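Local coordinates for protein BsaWI endonuclease (Geobacillus stearothermophilus, PDB 4ZSF) that is a type II restriction endonuclease of the PD-(D/E)XK class that binds DNA and probably cleaves it in a metal-dependent manner, at residues R234-D239 with V246-E251; G219-Y224 with Y265-G270. One frame throughout, in Å; residues are numbered along the deposited sequence. Where two conformers were deposited one is given.

Interaction 1 of 2, residues R234-D239 with V246-E251; sequences RIYPID and VQHARE. With CA (calcium ion), chain F.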
loop_
_atom_site.group_PDB
_atom_site.type_symbol
_atom_site.label_atom_id
_atom_site.label_comp_id
_atom_site.label_asym_id
_atom_site.label_seq_id
_atom_site.Cartn_x
_atom_site.Cartn_y
_atom_site.Cartn_z
ATOM N N ARG A 234 -13.312 18.791 19.165
ATOM C CA ARG A 234 -14.093 18.056 18.138
ATOM C C ARG A 234 -13.857 16.563 18.212
ATOM O O ARG A 234 -14.302 15.834 17.325
ATOM C CB ARG A 234 -13.719 18.548 16.728
ATOM C CG ARG A 234 -14.021 20.049 16.515
ATOM C CD ARG A 234 -13.306 20.510 15.213
ATOM N NE ARG A 234 -13.575 21.909 14.843
ATOM C CZ ARG A 234 -14.646 22.347 14.172
ATOM N NH1 ARG A 234 -15.607 21.500 13.784
ATOM N NH2 ARG A 234 -14.741 23.674 13.914
ATOM N N ILE A 235 -13.198 16.104 19.283
ATOM C CA ILE A 235 -12.973 14.667 19.466
ATOM C C ILE A 235 -13.969 14.163 20.496
ATOM O O ILE A 235 -13.855 14.481 21.694
ATOM C CB ILE A 235 -11.586 14.366 19.925
ATOM C CG1 ILE A 235 -10.559 14.890 18.858
ATOM C CG2 ILE A 235 -11.422 12.900 20.073
ATOM C CD1 ILE A 235 -9.112 14.898 19.398
ATOM N N TYR A 236 -14.968 13.445 20.024
ATOM C CA TYR A 236 -16.096 13.051 20.862
ATOM C C TYR A 236 -16.153 11.560 21.208
ATOM O O TYR A 236 -15.821 10.744 20.353
ATOM C CB TYR A 236 -17.397 13.344 20.111
ATOM C CG TYR A 236 -17.521 14.775 19.644
ATOM C CD1 TYR A 236 -17.872 15.801 20.543
ATOM C CD2 TYR A 236 -17.335 15.094 18.299
ATOM C CE1 TYR A 236 -18.013 17.122 20.101
ATOM C CE2 TYR A 236 -17.476 16.417 17.851
ATOM C CZ TYR A 236 -17.847 17.408 18.764
ATOM O OH TYR A 236 -17.975 18.718 18.279
ATOM N N PRO A 237 -16.598 11.205 22.430
ATOM C CA PRO A 237 -16.717 9.797 22.794
ATOM C C PRO A 237 -18.003 9.177 22.259
ATOM O O PRO A 237 -19.079 9.832 22.274
ATOM C CB PRO A 237 -16.713 9.798 24.332
ATOM C CG PRO A 237 -17.339 11.164 24.709
ATOM C CD PRO A 237 -16.859 12.120 23.548
ATOM N N ILE A 238 -17.894 7.922 21.800
ATOM C CA ILE A 238 -19.083 7.142 21.447
ATOM C C ILE A 238 -18.930 5.732 21.953
ATOM O O ILE A 238 -17.820 5.289 22.331
ATOM C CB ILE A 238 -19.344 7.082 19.910
ATOM C CG1 ILE A 238 -18.061 6.640 19.189
ATOM C CG2 ILE A 238 -19.914 8.438 19.349
ATOM C CD1 ILE A 238 -18.334 6.275 17.670
ATOM N N ASP A 239 -20.048 5.018 22.039
ATOM C CA ASP A 239 -20.011 3.594 22.259
ATOM C C ASP A 239 -20.957 2.999 21.210
ATOM O O ASP A 239 -21.240 3.655 20.179
ATOM C CB ASP A 239 -20.416 3.197 23.675
ATOM C CG ASP A 239 -21.855 3.564 23.986
ATOM O OD1 ASP A 239 -22.629 3.986 23.091
ATOM O OD2 ASP A 239 -22.206 3.311 25.128
ATOM N N VAL A 246 -25.046 10.491 16.139
ATOM C CA VAL A 246 -26.446 10.634 15.699
ATOM C C VAL A 246 -26.969 12.028 16.017
ATOM O O VAL A 246 -27.592 12.670 15.136
ATOM C CB VAL A 246 -27.373 9.561 16.328
ATOM C CG1 VAL A 246 -28.900 9.851 16.046
ATOM C CG2 VAL A 246 -26.989 8.191 15.850
ATOM N N GLN A 247 -26.723 12.532 17.230
ATOM C CA GLN A 247 -27.269 13.871 17.543
ATOM C C GLN A 247 -26.584 14.972 16.682
ATOM O O GLN A 247 -27.242 15.930 16.229
ATOM C CB GLN A 247 -27.166 14.139 19.051
ATOM C CG GLN A 247 -28.028 13.154 19.870
ATOM C CD GLN A 247 -29.486 13.226 19.452
ATOM O OE1 GLN A 247 -30.013 14.318 19.342
ATOM N NE2 GLN A 247 -30.091 12.095 19.103
ATOM N N HIS A 248 -25.281 14.842 16.414
ATOM C CA HIS A 248 -24.629 15.842 15.559
ATOM C C HIS A 248 -25.106 15.705 14.111
ATOM O O HIS A 248 -25.199 16.728 13.397
ATOM C CB HIS A 248 -23.097 15.758 15.647
ATOM C CG HIS A 248 -22.562 16.088 17.019
ATOM N ND1 HIS A 248 -21.264 15.803 17.403
ATOM C CD2 HIS A 248 -23.172 16.632 18.098
ATOM C CE1 HIS A 248 -21.083 16.196 18.651
ATOM N NE2 HIS A 248 -22.218 16.721 19.100
ATOM N N ALA A 249 -25.365 14.476 13.668
ATOM C CA ALA A 249 -25.889 14.304 12.287
ATOM C C ALA A 249 -27.212 15.075 12.127
ATOM O O ALA A 249 -27.484 15.622 11.044
ATOM C CB ALA A 249 -26.121 12.845 11.959
ATOM N N ARG A 250 -28.053 15.059 13.158
ATOM C CA ARG A 250 -29.324 15.824 13.094
ATOM C C ARG A 250 -29.078 17.307 12.814
ATOM O O ARG A 250 -29.777 17.972 11.994
ATOM C CB ARG A 250 -30.099 15.681 14.412
ATOM C CG ARG A 250 -30.663 14.271 14.595
ATOM C CD ARG A 250 -31.271 14.172 16.002
ATOM N NE ARG A 250 -32.510 14.946 16.065
ATOM C CZ ARG A 250 -33.183 15.175 17.181
ATOM N NH1 ARG A 250 -32.690 14.738 18.332
ATOM N NH2 ARG A 250 -34.349 15.843 17.141
ATOM N N GLU A 251 -28.091 17.830 13.546
ATOM C CA GLU A 251 -27.779 19.236 13.444
ATOM C C GLU A 251 -27.094 19.554 12.110
ATOM O O GLU A 251 -27.370 20.589 11.509
ATOM C CB GLU A 251 -26.890 19.696 14.598
ATOM C CG GLU A 251 -26.825 21.225 14.607
ATOM C CD GLU A 251 -25.919 21.796 15.705
ATOM O OE1 GLU A 251 -25.307 21.014 16.485
ATOM O OE2 GLU A 251 -25.826 23.041 15.764
HETATM CA CA CA F . -23.079 4.765 26.700
HETATM O O HOH W 1 -25.044 4.653 25.197
HETATM O O HOH W 2 -24.410 2.546 27.521
#
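H248 and Y236 meet as a T-shaped aromatic pair, joining helix 243-258 to strand 235-238 at one margin of the mixed sheet of a PD-(D/E)XK nuclease fold. Along the helix, V246 gives its carbonyl oxygen to the amide of R250 in the regular helical pattern. In one conformer of Q247 its OE1 can accept from R250 NH1, a bond that is therefore doubtful. H248 turns inward. Its first torsion (chi1 -64°) swings the ring beside the backbone N, and the second (chi2 166°) turns the CE1 corner to Y236, where CE1 stands 3.4 Å above the centre of the phenol ring. The ring centroids are 4.5 Å apart with planes at 68°, an edge-to-face approach through the imidazole C-H. H248 ND1 is hydrogen-bonded to Y224 OH on the neighbouring strand, which fixes the rotation of the imidazole; on the opposite face of Y236, R234 C lies toward the rim. A249 follows, packing with H248 on W188. R250 lies along the exposed side and touches Y106, and the E251 carboxylate is shared between the amide of G270 and the ammonium of K272. Beyond the strand the chain reaches a metal site, although both segments stay about 15 Å or more from the bound DNA. There D239 OD1 is held by the amide of N241, and D239 OD2 binds the calcium ion at 2.3 Å, with water 1 at 2.5 Å and water 2 at 2.7 Å from the metal.

Interaction 2 of 2, residues G219-Y224 with Y265-G270; sequences GWHGMY and YEWKAG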
loop_
_atom_site.group_PDB
_atom_site.type_symbol
_atom_site.label_atom_id
_atom_site.label_comp_id
_atom_site.label_asym_id
_atom_site.label_seq_id
_atom_site.Cartn_x
_atom_site.Cartn_y
_atom_site.Cartn_z
ATOM N N GLY A 219 -9.118 19.173 10.989
ATOM C CA GLY A 219 -9.032 18.304 9.816
ATOM C C GLY A 219 -10.377 17.679 9.484
ATOM O O GLY A 219 -10.601 17.162 8.353
ATOM N N TRP A 220 -11.294 17.743 10.464
ATOM C CA TRP A 220 -12.653 17.176 10.402
ATOM C C TRP A 220 -13.607 18.105 11.138
ATOM O O TRP A 220 -13.157 18.876 11.966
ATOM C CB TRP A 220 -12.771 15.764 11.058
ATOM C CG TRP A 220 -12.004 14.670 10.292
ATOM C CD1 TRP A 220 -12.541 13.796 9.382
ATOM C CD2 TRP A 220 -10.617 14.374 10.375
ATOM N NE1 TRP A 220 -11.565 13.000 8.891
ATOM C CE2 TRP A 220 -10.372 13.309 9.492
ATOM C CE3 TRP A 220 -9.541 14.906 11.117
ATOM C CZ2 TRP A 220 -9.093 12.780 9.289
ATOM C CZ3 TRP A 220 -8.254 14.359 10.928
ATOM C CH2 TRP A 220 -8.051 13.300 10.030
ATOM N N HIS A 221 -14.907 17.969 10.879
ATOM C CA HIS A 221 -15.910 18.607 11.711
ATOM C C HIS A 221 -15.971 17.929 13.062
ATOM O O HIS A 221 -16.223 18.563 14.094
ATOM C CB HIS A 221 -17.304 18.562 11.031
ATOM C CG HIS A 221 -17.391 19.513 9.881
ATOM N ND1 HIS A 221 -17.678 19.117 8.600
ATOM C CD2 HIS A 221 -17.197 20.860 9.823
ATOM C CE1 HIS A 221 -17.689 20.168 7.803
ATOM N NE2 HIS A 221 -17.376 21.242 8.516
ATOM N N GLY A 222 -15.770 16.626 13.035
ATOM C CA GLY A 222 -15.910 15.856 14.263
ATOM C C GLY A 222 -15.235 14.492 14.069
ATOM O O GLY A 222 -15.233 13.926 12.974
ATOM N N MET A 223 -14.678 13.997 15.162
ATOM C CA MET A 223 -14.028 12.701 15.212
ATOM C C MET A 223 -14.759 11.952 16.334
ATOM O O MET A 223 -14.900 12.510 17.439
ATOM C CB MET A 223 -12.530 12.881 15.497
ATOM C CG MET A 223 -11.828 11.619 15.914
ATOM S SD MET A 223 -11.585 10.529 14.489
ATOM C CE MET A 223 -10.342 11.435 13.554
ATOM N N TYR A 224 -15.265 10.747 16.050
ATOM C CA TYR A 224 -16.049 9.990 17.064
ATOM C C TYR A 224 -15.270 8.770 17.420
ATOM O O TYR A 224 -14.991 7.981 16.519
ATOM C CB TYR A 224 -17.442 9.618 16.493
ATOM C CG TYR A 224 -18.144 10.914 16.150
ATOM C CD1 TYR A 224 -17.935 11.536 14.943
ATOM C CD2 TYR A 224 -18.941 11.543 17.092
ATOM C CE1 TYR A 224 -18.517 12.788 14.632
ATOM C CE2 TYR A 224 -19.551 12.764 16.825
ATOM C CZ TYR A 224 -19.351 13.376 15.572
ATOM O OH TYR A 224 -19.906 14.633 15.339
ATOM N N TYR A 265 -15.042 24.467 7.053
ATOM C CA TYR A 265 -14.351 23.838 8.185
ATOM C C TYR A 265 -14.743 24.434 9.549
ATOM O O TYR A 265 -14.555 23.790 10.559
ATOM C CB TYR A 265 -12.801 23.905 7.958
ATOM C CG TYR A 265 -12.252 25.301 8.136
ATOM C CD1 TYR A 265 -11.879 25.746 9.395
ATOM C CD2 TYR A 265 -12.203 26.228 7.062
ATOM C CE1 TYR A 265 -11.395 27.042 9.596
ATOM C CE2 TYR A 265 -11.721 27.547 7.275
ATOM C CZ TYR A 265 -11.341 27.917 8.550
ATOM O OH TYR A 265 -10.870 29.175 8.794
ATOM N N GLU A 266 -15.258 25.675 9.584
ATOM C CA GLU A 266 -15.523 26.332 10.841
ATOM C C GLU A 266 -16.727 25.751 11.555
ATOM O O GLU A 266 -16.857 25.878 12.792
ATOM C CB GLU A 266 -15.763 27.847 10.633
ATOM C CG GLU A 266 -14.556 28.543 10.054
ATOM C CD GLU A 266 -14.853 30.013 9.837
ATOM O OE1 GLU A 266 -14.758 30.787 10.828
ATOM O OE2 GLU A 266 -15.164 30.391 8.695
ATOM N N TRP A 267 -17.599 25.103 10.797
ATOM C CA TRP A 267 -18.839 24.576 11.385
ATOM C C TRP A 267 -18.505 23.621 12.539
ATOM O O TRP A 267 -17.596 22.793 12.446
ATOM C CB TRP A 267 -19.683 23.841 10.344
ATOM C CG TRP A 267 -21.029 23.354 10.886
ATOM C CD1 TRP A 267 -22.215 24.055 10.829
ATOM C CD2 TRP A 267 -21.311 22.128 11.565
ATOM N NE1 TRP A 267 -23.225 23.309 11.424
ATOM C CE2 TRP A 267 -22.694 22.120 11.871
ATOM C CE3 TRP A 267 -20.530 21.002 11.907
ATOM C CZ2 TRP A 267 -23.331 21.035 12.530
ATOM C CZ3 TRP A 267 -21.168 19.894 12.569
ATOM C CH2 TRP A 267 -22.546 19.924 12.854
ATOM N N LYS A 268 -19.230 23.731 13.642
ATOM C CA LYS A 268 -19.045 22.775 14.712
ATOM C C LYS A 268 -20.397 22.487 15.370
ATOM O O LYS A 268 -21.190 23.404 15.499
ATOM C CB LYS A 268 -18.036 23.360 15.732
ATOM C CG LYS A 268 -17.845 22.425 16.944
ATOM C CD LYS A 268 -16.686 22.872 17.861
ATOM C CE LYS A 268 -16.730 22.154 19.270
ATOM N NZ LYS A 268 -15.721 22.747 20.220
ATOM N N ALA A 269 -20.647 21.241 15.783
ATOM C CA ALA A 269 -21.916 20.874 16.385
ATOM C C ALA A 269 -22.110 21.552 17.737
ATOM O O ALA A 269 -21.126 21.801 18.443
ATOM C CB ALA A 269 -21.969 19.364 16.562
ATOM N N GLY A 270 -23.359 21.855 18.084
ATOM C CA GLY A 270 -23.691 22.208 19.454
ATOM C C GLY A 270 -23.361 23.621 19.848
ATOM O O GLY A 270 -23.283 23.907 21.065
HETATM O O HOH W 3 -18.571 19.066 15.590
#
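The imidazole of H221, in the residues leading into the strand that runs to 226, lies against W267 in the C-terminal loop that follows helix 243-258. A chi1 of -73° sets the ring beside its own backbone N, and from there it reaches residues 265-267. The first atom, CB, is 4.1 Å from W267 CE3, and CG is 4.0 Å from that same indole carbon. At CD2 the imidazole meets two parts of W267: the carbonyl oxygen sits near the ring plane at the edge, 3.3 Å from CD2, while the side chain approaches over the face. W267 CG stands anti to its own backbone N (chi1 -176°), which presents the CE3 edge of the indole to H221. The H221 ring and the six-membered ring of W267 have centroids 5.6 Å apart and planes at 88°, a T-shaped pair with tryptophan as the edge. Farther out, NE2 passes 4.0 Å from Y265 CA and is hydrogen-bonded to the carbonyl oxygen of N264; ND1, on the strand side, is bonded to the amide of S189. W267 NE1 in turn is hydrogen-bonded to D255 OD2 on helix 243-258.

The backbones are stitched together as well. Water 3 donates to H221 O at 2.8 Å and accepts from A269 N at 3.0 Å, while R234 NH1 bonds to both H221 O and W267 O. The A269 nitrogen also lies over the rim of one indole face. With a carbonyl at NE2 and a backbone amide at ND1, both nitrogens of this buried imidazole are satisfied, a pattern consistent with a neutral ring protonated on NE2.

In the fold
Interactions 1 and 2 lie with their centres 9 Å apart, on the same side of the chain's centre. Along the sequence the order is 219-224, 234-239, 246-251, 265-270, so interaction 1 is nested inside the loop that interaction 2 closes. Strands 222-226 and 235-238 are parallel neighbours at one end of the sheet: the outer strand, 235-238, meets helix 243-258, and the residues leading into the inner strand meet the C-terminal loop. Direct packing joins the two contacts, with H248 CD2 3.4 Å from A269 CB. The C-terminal segment 265-270 thereby touches both the sheet margin and helix 243-258.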